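Local coordinates for invasion protein invA (PDB 3LW9) that takes part in Salmonella invasion of the intestinal epithelium as an inner-membrane component of type III secretion, this chain being a piece of its cytoplasmic domain, at residues Leu7-Ser12 with Val41-Gly46; Glu1-Ile6 with Leu57-Arg62; Val68-Met73 with Arg118-Glu123. The protein carries 2 engineered substitutions. All coordinates share one frame; numbering follows the deposited sequence.

Interaction 1: residues Leu7-Ser12 with Val41-Gly46; sequences LLVPKS and VLLRDG
Val41 meets Leu7 through methyl groups: its CG1, anti to the backbone N (chi1 172°), lies 4.1 Å from Leu7 CD1. At Leu42 the backbone takes over, as Leu7 N reaches Leu42 O at 2.8 Å, almost in line with the carbonyl. Leu43 is the direct neighbour of Leu7 in the parallel register. Their side chains run side by side on one face of the sheet, with CD1 of Leu43 3.8 Å from CD1 of Leu7, and Val9 CG1 lies further along against Leu43 CG. Helix 14-19 covers this face through Leu17, and helix 22-34 through Met26. Arg44 is gripped from both ends: its N donates to Leu7 O at 2.9 Å, tilted out of the carbonyl plane, and its O accepts from Val9 N at 2.8 Å, nearly straight on. Its side chain leads away from strand 5-9, and NH1 donates to Leu43 O from above the carbonyl plane. Asp45 lies across the Lys11 chain at about a right angle, CB 3.5 Å from Lys11 CG. This is contact with the aliphatic part of the lysine, whose NZ pairs instead with Glu47. A water lies within bonding distance of Asp45 OD1 and Lys11 O. Gly46 closes the row, its N donating to Val9 O at 2.8 Å, while a second water accepts from Lys11 N and donates to Gly46 O. CA of this glycine sits beside Leu8 CB. Only alternate residues carry the hydrogen bonds between the segments, Leu7 and Val9 on one side, Leu42, Arg44 and Gly46 on the other, with 35° between the short strands. Two parallel neighbouring strands joined through helices 14-19 and 22-34 are characteristic of a beta-alpha-beta crossover, here forming one edge of a mixed four-stranded sheet.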
ATOM      1  N   LEU A   7       8.849  -6.758   7.126  1.00 31.62           N
ATOM      2  CA  LEU A   7       7.421  -6.926   7.183  1.00 31.68           C
ATOM      3  C   LEU A   7       7.109  -7.845   8.349  1.00 31.78           C
ATOM      4  O   LEU A   7       7.482  -9.035   8.316  1.00 33.63           O
ATOM      5  CB  LEU A   7       6.902  -7.551   5.909  1.00 31.48           C
ATOM      6  CG  LEU A   7       7.110  -6.800   4.592  1.00 34.22           C
ATOM      7  CD1 LEU A   7       6.531  -7.633   3.431  1.00 36.47           C
ATOM      8  CD2 LEU A   7       6.461  -5.426   4.661  1.00 32.81           C
ATOM      9  N   LEU A   8       6.452  -7.277   9.356  1.00 32.95           N
ATOM     10  CA  LEU A   8       5.799  -8.034  10.433  1.00 33.70           C
ATOM     11  C   LEU A   8       4.532  -8.660   9.873  1.00 33.23           C
ATOM     12  O   LEU A   8       3.651  -7.940   9.343  1.00 33.03           O
ATOM     13  CB  LEU A   8       5.420  -7.133  11.576  1.00 35.51           C
ATOM     14  CG  LEU A   8       6.513  -6.597  12.506  1.00 39.48           C
ATOM     15  CD1 LEU A   8       7.785  -6.423  11.763  1.00 42.63           C
ATOM     16  CD2 LEU A   8       6.098  -5.340  13.213  1.00 41.20           C
ATOM     17  N   VAL A   9       4.445  -9.979  10.011  1.00 32.20           N
ATOM     18  CA  VAL A   9       3.360 -10.746   9.460  1.00 31.46           C
ATOM     19  C   VAL A   9       2.721 -11.647  10.516  1.00 32.58           C
ATOM     20  O   VAL A   9       3.329 -11.924  11.576  1.00 32.01           O
ATOM     21  CB  VAL A   9       3.803 -11.564   8.234  1.00 31.04           C
ATOM     22  CG1 VAL A   9       4.392 -10.656   7.140  1.00 31.87           C
ATOM     23  CG2 VAL A   9       4.808 -12.651   8.619  1.00 31.29           C
ATOM     24  N   PRO A  10       1.483 -12.107  10.250  1.00 31.75           N
ATOM     25  CA  PRO A  10       0.865 -12.935  11.272  1.00 31.76           C
ATOM     26  C   PRO A  10       1.599 -14.232  11.413  1.00 32.05           C
ATOM     27  O   PRO A  10       2.069 -14.795  10.425  1.00 29.25           O
ATOM     28  CB  PRO A  10      -0.549 -13.146  10.754  1.00 31.94           C
ATOM     29  CG  PRO A  10      -0.786 -11.912   9.875  1.00 31.20           C
ATOM     30  CD  PRO A  10       0.507 -11.684   9.215  1.00 31.07           C
ATOM     31  N   LYS A  11       1.718 -14.711  12.645  1.00 34.34           N
ATOM     32  CA  LYS A  11       2.531 -15.898  12.878  1.00 35.50           C
ATOM     33  C   LYS A  11       1.992 -17.066  12.075  1.00 34.89           C
ATOM     34  O   LYS A  11       2.755 -17.876  11.585  1.00 35.04           O
ATOM     35  CB  LYS A  11       2.574 -16.266  14.361  1.00 38.82           C
ATOM     36  CG  LYS A  11       3.416 -15.334  15.161  1.00 42.10           C
ATOM     37  CD  LYS A  11       3.660 -15.839  16.579  1.00 46.96           C
ATOM     38  CE  LYS A  11       4.429 -14.793  17.387  1.00 48.70           C
ATOM     39  NZ  LYS A  11       4.376 -14.978  18.868  1.00 52.67           N
ATOM     40  N   SER A  12       0.680 -17.167  11.940  1.00 35.03           N
ATOM     41  CA  SER A  12       0.119 -18.297  11.200  1.00 35.21           C
ATOM     42  C   SER A  12       0.312 -18.190   9.688  1.00 33.89           C
ATOM     43  O   SER A  12       0.067 -19.166   9.000  1.00 36.17           O
ATOM     44  CB  SER A  12      -1.363 -18.458  11.500  1.00 37.06           C
ATOM     45  OG  SER A  12      -2.073 -17.380  10.981  1.00 33.64           O
ATOM     46  N   VAL A  41      14.139  -7.744   1.705  1.00 49.37           N
ATOM     47  CA  VAL A  41      12.869  -7.713   2.357  1.00 45.77           C
ATOM     48  C   VAL A  41      12.877  -8.917   3.260  1.00 45.97           C
ATOM     49  O   VAL A  41      13.014 -10.064   2.782  1.00 46.59           O
ATOM     50  CB  VAL A  41      11.709  -7.800   1.347  1.00 44.69           C
ATOM     51  CG1 VAL A  41      10.437  -7.948   2.075  1.00 42.18           C
ATOM     52  CG2 VAL A  41      11.716  -6.555   0.450  1.00 43.82           C
ATOM     53  N   LEU A  42      12.753  -8.657   4.562  1.00 44.44           N
ATOM     54  CA  LEU A  42      12.711  -9.711   5.560  1.00 44.71           C
ATOM     55  C   LEU A  42      11.321  -9.802   6.182  1.00 42.59           C
ATOM     56  O   LEU A  42      10.701  -8.793   6.526  1.00 39.92           O
ATOM     57  CB  LEU A  42      13.756  -9.465   6.642  1.00 46.14           C
ATOM     58  CG  LEU A  42      15.194  -9.330   6.147  1.00 48.47           C
ATOM     59  CD1 LEU A  42      16.150  -8.998   7.271  1.00 50.18           C
ATOM     60  CD2 LEU A  42      15.584 -10.637   5.442  1.00 50.22           C
ATOM     61  N   LEU A  43      10.835 -11.027   6.318  1.00 41.78           N
ATOM     62  CA  LEU A  43       9.595 -11.271   7.047  1.00 40.81           C
ATOM     63  C   LEU A  43       9.952 -11.589   8.500  1.00 42.54           C
ATOM     64  O   LEU A  43      10.977 -12.249   8.739  1.00 45.32           O
ATOM     65  CB  LEU A  43       8.878 -12.453   6.423  1.00 40.73           C
ATOM     66  CG  LEU A  43       7.954 -12.174   5.235  1.00 41.91           C
ATOM     67  CD1 LEU A  43       8.225 -10.864   4.514  1.00 38.99           C
ATOM     68  CD2 LEU A  43       7.956 -13.347   4.292  1.00 45.20           C
ATOM     69  N   ARG A  44       9.122 -11.125   9.441  1.00 41.46           N
ATOM     70  CA  ARG A  44       9.229 -11.449  10.883  1.00 43.10           C
ATOM     71  C   ARG A  44       7.823 -11.640  11.481  1.00 41.69           C
ATOM     72  O   ARG A  44       6.825 -11.016  11.037  1.00 38.56           O
ATOM     73  CB  ARG A  44       9.978 -10.346  11.639  1.00 44.18           C
ATOM     74  CG  ARG A  44      11.431 -10.195  11.231  1.00 49.69           C
ATOM     75  CD  ARG A  44      12.287 -11.402  11.624  1.00 57.69           C
ATOM     76  NE  ARG A  44      13.724 -11.087  11.583  1.00 62.87           N
ATOM     77  CZ  ARG A  44      14.559 -11.392  10.586  1.00 66.12           C
ATOM     78  NH1 ARG A  44      14.136 -12.036   9.495  1.00 67.77           N
ATOM     79  NH2 ARG A  44      15.838 -11.052  10.681  1.00 69.50           N
ATOM     80  N   ASP A  45       7.709 -12.542  12.457  1.00 41.71           N
ATOM     81  CA  ASP A  45       6.436 -12.740  13.116  1.00 41.20           C
ATOM     82  C   ASP A  45       6.112 -11.494  13.895  1.00 40.54           C
ATOM     83  O   ASP A  45       6.939 -11.023  14.679  1.00 41.16           O
ATOM     84  CB  ASP A  45       6.483 -13.886  14.116  1.00 45.00           C
ATOM     85  CG  ASP A  45       6.559 -15.260  13.463  1.00 47.66           C
ATOM     86  OD1 ASP A  45       6.288 -15.410  12.276  1.00 49.33           O
ATOM     87  OD2 ASP A  45       6.919 -16.210  14.171  1.00 54.32           O
ATOM     88  N   GLY A  46       4.903 -10.985  13.717  1.00 39.61           N
ATOM     89  CA  GLY A  46       4.417  -9.871  14.515  1.00 41.31           C
ATOM     90  C   GLY A  46       3.661 -10.330  15.751  1.00 45.36           C
ATOM     91  O   GLY A  46       2.580 -10.893  15.647  1.00 46.84           O
TER
HETATM   92  O   HOH W   1       5.348 -18.160  12.360  1.00 25.46           O
HETATM   93  O   HOH W   2       1.078 -12.862  14.887  1.00 28.47           O

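Interaction 2: residues Glu1-Ile6 with Leu57-Arg62; sequences ETVPLI and LINEIR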
ATOM      1  N   GLU A   1      20.966   0.673  -1.462  1.00 61.42           N
ATOM      2  CA  GLU A   1      20.196   0.532  -0.199  1.00 58.28           C
ATOM      3  C   GLU A   1      20.839  -0.549   0.676  1.00 57.91           C
ATOM      4  O   GLU A   1      20.949  -1.701   0.262  1.00 58.39           O
ATOM      5  CB  GLU A   1      18.743   0.156  -0.504  1.00 55.77           C
ATOM      6  CG  GLU A   1      17.923   1.279  -1.149  1.00 55.84           C
ATOM      7  CD  GLU A   1      17.492   2.347  -0.151  1.00 54.36           C
ATOM      8  OE1 GLU A   1      17.429   2.070   1.067  1.00 50.67           O
ATOM      9  OE2 GLU A   1      17.218   3.483  -0.585  1.00 55.03           O
ATOM     10  N   THR A   2      21.243  -0.181   1.889  1.00 57.50           N
ATOM     11  CA  THR A   2      21.917  -1.110   2.799  1.00 57.00           C
ATOM     12  C   THR A   2      21.041  -1.551   3.990  1.00 53.94           C
ATOM     13  O   THR A   2      21.329  -2.558   4.630  1.00 54.01           O
ATOM     14  CB  THR A   2      23.248  -0.500   3.290  1.00 60.03           C
ATOM     15  OG1 THR A   2      23.002   0.746   3.952  1.00 62.31           O
ATOM     16  CG2 THR A   2      24.179  -0.248   2.105  1.00 62.38           C
ATOM     17  N   VAL A   3      19.971  -0.810   4.278  1.00 51.02           N
ATOM     18  CA  VAL A   3      19.057  -1.163   5.367  1.00 48.18           C
ATOM     19  C   VAL A   3      17.822  -1.955   4.863  1.00 45.09           C
ATOM     20  O   VAL A   3      17.090  -1.483   3.993  1.00 44.16           O
ATOM     21  CB  VAL A   3      18.609   0.114   6.126  1.00 48.74           C
ATOM     22  CG1 VAL A   3      17.617  -0.245   7.200  1.00 45.86           C
ATOM     23  CG2 VAL A   3      19.840   0.846   6.717  1.00 50.59           C
ATOM     24  N   PRO A   4      17.573  -3.159   5.414  1.00 43.22           N
ATOM     25  CA  PRO A   4      16.451  -3.973   4.945  1.00 40.85           C
ATOM     26  C   PRO A   4      15.063  -3.406   5.269  1.00 38.51           C
ATOM     27  O   PRO A   4      14.898  -2.717   6.271  1.00 37.19           O
ATOM     28  CB  PRO A   4      16.623  -5.300   5.702  1.00 40.52           C
ATOM     29  CG  PRO A   4      17.464  -4.988   6.881  1.00 43.33           C
ATOM     30  CD  PRO A   4      18.087  -3.627   6.714  1.00 44.92           C
ATOM     31  N   LEU A   5      14.086  -3.705   4.414  1.00 36.60           N
ATOM     32  CA  LEU A   5      12.669  -3.511   4.736  1.00 35.73           C
ATOM     33  C   LEU A   5      12.198  -4.702   5.551  1.00 34.45           C
ATOM     34  O   LEU A   5      12.481  -5.859   5.189  1.00 35.55           O
ATOM     35  CB  LEU A   5      11.807  -3.465   3.474  1.00 35.71           C
ATOM     36  CG  LEU A   5      12.041  -2.445   2.359  1.00 38.98           C
ATOM     37  CD1 LEU A   5      10.838  -2.496   1.430  1.00 36.84           C
ATOM     38  CD2 LEU A   5      12.253  -1.062   2.856  1.00 45.53           C
ATOM     39  N   ILE A   6      11.465  -4.457   6.625  1.00 34.28           N
ATOM     40  CA  ILE A   6      10.950  -5.552   7.440  1.00 33.77           C
ATOM     41  C   ILE A   6       9.425  -5.583   7.364  1.00 32.93           C
ATOM     42  O   ILE A   6       8.795  -4.562   7.496  1.00 31.89           O
ATOM     43  CB  ILE A   6      11.331  -5.402   8.937  1.00 35.57           C
ATOM     44  CG1 ILE A   6      12.846  -5.243   9.151  1.00 38.42           C
ATOM     45  CG2 ILE A   6      10.783  -6.566   9.751  1.00 37.05           C
ATOM     46  CD1 ILE A   6      13.682  -6.317   8.581  1.00 39.92           C
ATOM     47  N   LEU A  57       8.197  -1.971   8.444  1.00 33.92           N
ATOM     48  CA  LEU A  57       9.222  -1.224   9.134  1.00 36.11           C
ATOM     49  C   LEU A  57      10.349  -0.897   8.175  1.00 37.92           C
ATOM     50  O   LEU A  57      10.819  -1.748   7.405  1.00 36.88           O
ATOM     51  CB  LEU A  57       9.810  -2.028  10.287  1.00 36.87           C
ATOM     52  CG  LEU A  57       8.833  -2.847  11.143  1.00 38.99           C
ATOM     53  CD1 LEU A  57       9.638  -3.589  12.229  1.00 41.74           C
ATOM     54  CD2 LEU A  57       7.769  -1.916  11.750  1.00 40.96           C
ATOM     55  N   ILE A  58      10.844   0.332   8.283  1.00 40.08           N
ATOM     56  CA  ILE A  58      12.120   0.684   7.677  1.00 42.99           C
ATOM     57  C   ILE A  58      13.016   1.327   8.707  1.00 44.56           C
ATOM     58  O   ILE A  58      12.595   2.247   9.413  1.00 44.51           O
ATOM     59  CB  ILE A  58      11.875   1.583   6.461  1.00 43.96           C
ATOM     60  CG1 ILE A  58      11.307   0.711   5.325  1.00 45.33           C
ATOM     61  CG2 ILE A  58      13.121   2.338   6.087  1.00 47.48           C
ATOM     62  CD1 ILE A  58      11.472   1.274   3.938  1.00 47.33           C
ATOM     63  N   ASN A  59      14.237   0.809   8.825  1.00 46.11           N
ATOM     64  CA  ASN A  59      15.163   1.204   9.863  1.00 47.77           C
ATOM     65  C   ASN A  59      14.558   1.076  11.268  1.00 47.90           C
ATOM     66  O   ASN A  59      14.837   1.892  12.133  1.00 48.75           O
ATOM     67  CB  ASN A  59      15.643   2.648   9.604  1.00 48.94           C
ATOM     68  CG  ASN A  59      17.039   2.902  10.099  1.00 50.52           C
ATOM     69  OD1 ASN A  59      17.926   2.089   9.890  1.00 54.38           O
ATOM     70  ND2 ASN A  59      17.257   4.057  10.724  1.00 50.03           N
ATOM     71  N   GLU A  60      13.747   0.036  11.462  1.00 47.13           N
ATOM     72  CA  GLU A  60      13.042  -0.271  12.710  1.00 47.03           C
ATOM     73  C   GLU A  60      11.971   0.752  13.125  1.00 45.70           C
ATOM     74  O   GLU A  60      11.485   0.722  14.258  1.00 46.89           O
ATOM     75  CB  GLU A  60      14.013  -0.537  13.857  1.00 49.98           C
ATOM     76  CG  GLU A  60      14.962  -1.744  13.631  1.00 52.74           C
ATOM     77  CD  GLU A  60      14.247  -3.088  13.422  1.00 56.23           C
ATOM     78  OE1 GLU A  60      13.094  -3.261  13.889  1.00 59.13           O
ATOM     79  OE2 GLU A  60      14.859  -3.993  12.794  1.00 58.27           O
ATOM     80  N   ILE A  61      11.570   1.606  12.183  1.00 42.41           N
ATOM     81  CA  ILE A  61      10.488   2.562  12.398  1.00 41.11           C
ATOM     82  C   ILE A  61       9.270   2.099  11.621  1.00 38.01           C
ATOM     83  O   ILE A  61       9.413   1.691  10.473  1.00 36.09           O
ATOM     84  CB  ILE A  61      10.925   3.942  11.943  1.00 42.54           C
ATOM     85  CG1 ILE A  61      12.083   4.406  12.827  1.00 44.15           C
ATOM     86  CG2 ILE A  61       9.742   4.964  12.044  1.00 42.68           C
ATOM     87  CD1 ILE A  61      12.976   5.401  12.159  1.00 49.04           C
ATOM     88  N   ARG A  62       8.101   2.120  12.257  1.00 36.64           N
ATOM     89  CA  ARG A  62       6.865   1.747  11.581  1.00 35.31           C
ATOM     90  C   ARG A  62       6.571   2.788  10.491  1.00 35.59           C
ATOM     91  O   ARG A  62       6.544   3.986  10.766  1.00 36.21           O
ATOM     92  CB  ARG A  62       5.684   1.672  12.533  1.00 35.77           C
ATOM     93  CG  ARG A  62       5.832   0.681  13.681  1.00 36.76           C
ATOM     94  CD  ARG A  62       4.727   0.856  14.664  1.00 40.45           C
ATOM     95  NE  ARG A  62       4.808  -0.138  15.739  1.00 43.87           N
ATOM     96  CZ  ARG A  62       4.137  -1.297  15.767  1.00 41.67           C
ATOM     97  NH1 ARG A  62       3.297  -1.615  14.810  1.00 38.68           N
ATOM     98  NH2 ARG A  62       4.293  -2.127  16.794  1.00 47.61           N
TER
HETATM   99  O   HOH W   3      15.371  -2.137   8.605  1.00 25.53           O
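The carboxamide of Asn59 turns its oxygen end to Val3, with OD1 3.6 Å from CG1 and 3.9 Å from CG2. With CG1 anti to the backbone N (chi1 177°), Val3 presents both methyls to this oxygen. A second flat group, the carboxylate of Glu60, comes no closer than loose contact with Ile6 CG1. The peptide groups of Ile6 and Leu57 are used more exactly: Ile6 N donates to Leu57 O at 2.9 Å and Leu57 N donates to Ile6 O at 2.8 Å, each donor lying in the carbonyl plane of its partner. These two nearly straight bonds make Ile6 and Leu57 an antiparallel hydrogen-bonded pair. Beyond the pair, strand 53-58 reverses into strand 61-67 through a type I' turn, the tight two-residue connection of a beta hairpin. Asn59 and Glu60 occupy its corner positions with positive phi angles, and Ile58 and Ile61 exchange backbone bonds on either side of them. Val3, ahead of strand 5-9, meets the turn at Asn59, its CG1 also lying near the backbone N of that residue. There a water donates to Pro4 O and accepts weakly from Asn59 N. Side-chain packing within the pair is compact: CB of Ile6 and CB of Leu57 lie 3.9 Å apart, while Leu57 CD1 reaches Ile6 CG2 at 4.0 Å. Further out, Ile6 also touches Leu42 and Arg44 of strand 41-45, on whose residue Leu42 the Pro4 ring rests too.

Interaction 3: residues Val68-Met73 with Arg118-Glu123; sequences VYFDLM and RNALDE
Ala120, Met73 and Val68 lose the most surface here, and Ala120 is the hub. Its single methyl rests against the first half of the type I turn from Tyr69 to Leu72, CB sitting 3.5 Å from Tyr69 O and equally far from Val68 CG1. The same Val68 methyl, anti to its backbone nitrogen (chi1 155°), also lies 3.5 Å from Ala120 O. Beside them Phe70 contributes its ring, with CD2 of Leu121 at the edge, 4.2 Å from Phe70 CD1. No direct hydrogen bond crosses between the segments; a water mediates instead, accepting from Ala120 N and donating to Phe70 O. Met73, present as selenomethionine, folds at chi2 (-82°), bringing SE to 3.8 Å from Asn119 CA and CB; the turn at chi3 then carries CE toward the backbone between Arg118 and Asn119. That asparagine is the N-cap of the helix, its OD1 accepting from Asp122 N at 2.8 Å. Within the same segment Arg118 NH1 forms a salt bridge with Glu123 OE1 at 2.6 Å, in the guanidinium plane, and Arg74 engages the other carboxylate oxygen. The contact thus seats the start of helix 120-151 against the loop between strands 61-67 and 73-75, with Trp101 of strand 97-102 against Val68 and Leu17 of helix 14-19 against Phe70 and Leu121.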
ATOM      1  N   VAL A  68      -4.633  -6.840   4.413  1.00 29.56           N
ATOM      2  CA  VAL A  68      -4.680  -7.634   3.195  1.00 29.91           C
ATOM      3  C   VAL A  68      -5.311  -8.928   3.618  1.00 29.66           C
ATOM      4  O   VAL A  68      -4.874  -9.542   4.609  1.00 30.25           O
ATOM      5  CB  VAL A  68      -3.271  -7.816   2.583  1.00 31.27           C
ATOM      6  CG1 VAL A  68      -3.214  -9.075   1.747  1.00 33.27           C
ATOM      7  CG2 VAL A  68      -2.914  -6.591   1.755  1.00 32.89           C
ATOM      8  N   TYR A  69      -6.367  -9.347   2.922  1.00 28.52           N
ATOM      9  CA  TYR A  69      -7.040 -10.583   3.275  1.00 27.86           C
ATOM     10  C   TYR A  69      -6.443 -11.739   2.491  1.00 27.98           C
ATOM     11  O   TYR A  69      -6.801 -12.001   1.319  1.00 27.87           O
ATOM     12  CB  TYR A  69      -8.578 -10.482   3.022  1.00 28.66           C
ATOM     13  CG  TYR A  69      -9.267  -9.584   4.020  1.00 29.43           C
ATOM     14  CD1 TYR A  69      -9.687 -10.090   5.241  1.00 34.14           C
ATOM     15  CD2 TYR A  69      -9.477  -8.232   3.772  1.00 29.55           C
ATOM     16  CE1 TYR A  69     -10.275  -9.309   6.164  1.00 33.28           C
ATOM     17  CE2 TYR A  69     -10.085  -7.407   4.729  1.00 30.58           C
ATOM     18  CZ  TYR A  69     -10.477  -7.974   5.916  1.00 35.52           C
ATOM     19  OH  TYR A  69     -11.072  -7.233   6.885  1.00 40.27           O
ATOM     20  N   PHE A  70      -5.563 -12.464   3.168  1.00 28.89           N
ATOM     21  CA  PHE A  70      -4.781 -13.507   2.546  1.00 28.58           C
ATOM     22  C   PHE A  70      -5.605 -14.546   1.848  1.00 28.97           C
ATOM     23  O   PHE A  70      -5.148 -15.127   0.863  1.00 28.60           O
ATOM     24  CB  PHE A  70      -3.873 -14.163   3.594  1.00 29.59           C
ATOM     25  CG  PHE A  70      -2.819 -13.254   4.097  1.00 30.55           C
ATOM     26  CD1 PHE A  70      -1.750 -12.874   3.286  1.00 33.79           C
ATOM     27  CD2 PHE A  70      -2.889 -12.753   5.395  1.00 31.69           C
ATOM     28  CE1 PHE A  70      -0.794 -12.019   3.772  1.00 35.01           C
ATOM     29  CE2 PHE A  70      -1.912 -11.918   5.880  1.00 33.91           C
ATOM     30  CZ  PHE A  70      -0.879 -11.536   5.068  1.00 32.22           C
ATOM     31  N   ASP A  71      -6.819 -14.821   2.331  1.00 28.72           N
ATOM     32  CA  ASP A  71      -7.558 -15.881   1.676  1.00 29.30           C
ATOM     33  C   ASP A  71      -8.563 -15.344   0.655  1.00 27.94           C
ATOM     34  O   ASP A  71      -9.246 -16.108   0.019  1.00 29.28           O
ATOM     35  CB  ASP A  71      -8.244 -16.756   2.693  1.00 30.90           C
ATOM     36  CG  ASP A  71      -7.260 -17.422   3.639  1.00 35.45           C
ATOM     37  OD1 ASP A  71      -6.166 -17.776   3.168  1.00 33.97           O
ATOM     38  OD2 ASP A  71      -7.594 -17.604   4.836  1.00 37.14           O
ATOM     39  N   LEU A  72      -8.596 -14.035   0.468  1.00 37.00           N
ATOM     40  CA  LEU A  72      -9.581 -13.414  -0.416  1.00 34.00           C
ATOM     41  C   LEU A  72      -8.900 -12.789  -1.637  1.00 33.73           C
ATOM     42  O   LEU A  72      -7.693 -12.853  -1.776  1.00 35.12           O
ATOM     43  CB  LEU A  72     -10.352 -12.362   0.366  1.00 29.99           C
ATOM     44  CG  LEU A  72     -11.141 -12.868   1.585  1.00 31.80           C
ATOM     45  CD1 LEU A  72     -11.954 -11.683   2.143  1.00 31.55           C
ATOM     46  CD2 LEU A  72     -12.168 -14.046   1.313  1.00 31.15           C
HETATM   47  N   MSE A  73      -9.715 -12.198  -2.500  1.00 31.96           N
HETATM   48  CA  MSE A  73      -9.273 -11.486  -3.700  1.00 33.53           C
HETATM   49  C   MSE A  73      -9.812 -10.082  -3.675  1.00 29.45           C
HETATM   50  O   MSE A  73     -11.007  -9.853  -3.362  1.00 28.87           O
HETATM   51  CB  MSE A  73      -9.809 -12.150  -4.974  1.00 35.62           C
HETATM   52  CG  MSE A  73      -9.658 -13.632  -5.049  1.00 42.64           C
HETATM   53 SE   MSE A  73      -7.884 -14.035  -5.630  1.00 59.52          SE
HETATM   54  CE  MSE A  73      -7.878 -13.201  -7.409  1.00 49.07           C
ATOM     55  N   ARG A 118      -7.343  -9.091  -7.906  1.00 35.38           N
ATOM     56  CA  ARG A 118      -5.934  -9.157  -7.532  1.00 36.28           C
ATOM     57  C   ARG A 118      -5.823 -10.087  -6.333  1.00 36.89           C
ATOM     58  O   ARG A 118      -6.570  -9.931  -5.376  1.00 36.60           O
ATOM     59  CB  ARG A 118      -5.477  -7.761  -7.153  1.00 37.19           C
ATOM     60  CG  ARG A 118      -4.041  -7.554  -7.010  1.00 40.82           C
ATOM     61  CD  ARG A 118      -3.743  -6.104  -6.587  1.00 44.17           C
ATOM     62  NE  ARG A 118      -3.783  -5.218  -7.728  1.00 43.61           N
ATOM     63  CZ  ARG A 118      -4.146  -3.932  -7.718  1.00 40.39           C
ATOM     64  NH1 ARG A 118      -4.553  -3.324  -6.630  1.00 43.75           N
ATOM     65  NH2 ARG A 118      -4.148  -3.259  -8.863  1.00 41.68           N
ATOM     66  N   ASN A 119      -4.907 -11.037  -6.341  1.00 32.60           N
ATOM     67  CA  ASN A 119      -4.820 -11.916  -5.172  1.00 31.81           C
ATOM     68  C   ASN A 119      -4.126 -11.141  -4.081  1.00 30.34           C
ATOM     69  O   ASN A 119      -3.609 -10.042  -4.315  1.00 29.58           O
ATOM     70  CB  ASN A 119      -4.139 -13.239  -5.483  1.00 33.19           C
ATOM     71  CG  ASN A 119      -2.710 -13.070  -5.916  1.00 32.13           C
ATOM     72  OD1 ASN A 119      -1.956 -12.241  -5.367  1.00 33.87           O
ATOM     73  ND2 ASN A 119      -2.314 -13.850  -6.910  1.00 37.03           N
ATOM     74  N   ALA A 120      -4.097 -11.702  -2.886  1.00 31.16           N
ATOM     75  CA  ALA A 120      -3.601 -10.958  -1.739  1.00 31.78           C
ATOM     76  C   ALA A 120      -2.131 -10.542  -1.862  1.00 31.39           C
ATOM     77  O   ALA A 120      -1.736  -9.458  -1.422  1.00 31.10           O
ATOM     78  CB  ALA A 120      -3.822 -11.755  -0.463  1.00 33.65           C
ATOM     79  N   LEU A 121      -1.308 -11.425  -2.424  1.00 32.18           N
ATOM     80  CA  LEU A 121       0.120 -11.141  -2.480  1.00 31.63           C
ATOM     81  C   LEU A 121       0.395 -10.019  -3.484  1.00 28.92           C
ATOM     82  O   LEU A 121       1.266  -9.148  -3.259  1.00 28.05           O
ATOM     83  CB  LEU A 121       0.919 -12.432  -2.735  1.00 33.97           C
ATOM     84  CG  LEU A 121       0.791 -13.526  -1.634  1.00 36.90           C
ATOM     85  CD1 LEU A 121       1.962 -14.524  -1.642  1.00 40.90           C
ATOM     86  CD2 LEU A 121       0.621 -12.939  -0.200  1.00 42.73           C
ATOM     87  N   ASP A 122      -0.361 -10.015  -4.578  1.00 27.71           N
ATOM     88  CA  ASP A 122      -0.255  -8.962  -5.552  1.00 27.68           C
ATOM     89  C   ASP A 122      -0.748  -7.656  -4.938  1.00 27.74           C
ATOM     90  O   ASP A 122      -0.217  -6.605  -5.232  1.00 26.11           O
ATOM     91  CB  ASP A 122      -0.995  -9.308  -6.828  1.00 28.30           C
ATOM     92  CG  ASP A 122      -0.263 -10.350  -7.665  1.00 32.76           C
ATOM     93  OD1 ASP A 122       0.961 -10.510  -7.505  1.00 33.95           O
ATOM     94  OD2 ASP A 122      -0.902 -10.984  -8.507  1.00 32.84           O
ATOM     95  N   GLU A 123      -1.773  -7.728  -4.095  1.00 28.35           N
ATOM     96  CA  GLU A 123      -2.295  -6.502  -3.454  1.00 29.09           C
ATOM     97  C   GLU A 123      -1.302  -5.995  -2.397  1.00 29.29           C
ATOM     98  O   GLU A 123      -1.109  -4.793  -2.244  1.00 30.84           O
ATOM     99  CB  GLU A 123      -3.669  -6.745  -2.846  1.00 30.93           C
ATOM    100  CG  GLU A 123      -4.281  -5.526  -2.128  1.00 32.29           C
ATOM    101  CD  GLU A 123      -4.609  -4.377  -3.051  1.00 35.78           C
ATOM    102  OE1 GLU A 123      -4.459  -4.492  -4.282  1.00 36.25           O
ATOM    103  OE2 GLU A 123      -5.020  -3.328  -2.523  1.00 33.70           O
TER
HETATM  104  O   HOH W   4      -5.597 -14.112  -1.815  1.00 34.60           O

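Interactions 1 and 2 share strand 5-9, which has strand 41-45 on one side and strand 53-58 on the other, and their centres lie about 13 Å apart. They also touch directly: Leu42 N comes to 2.9 Å from Leu5 O, probably a hydrogen bond, and CD1 of Leu8 packs 3.4 Å from CD1 of Leu57. Interaction 3 belongs to a different part of the fold, where a second, antiparallel sheet meets the long helix. Its centre is about 16 Å from that of interaction 1, the two joined by Pro10 CD against Phe70 CE2. Interaction 2 lies further from interaction 3, about 23 Å between centres and about 12 Å between nearest atoms, without touching it.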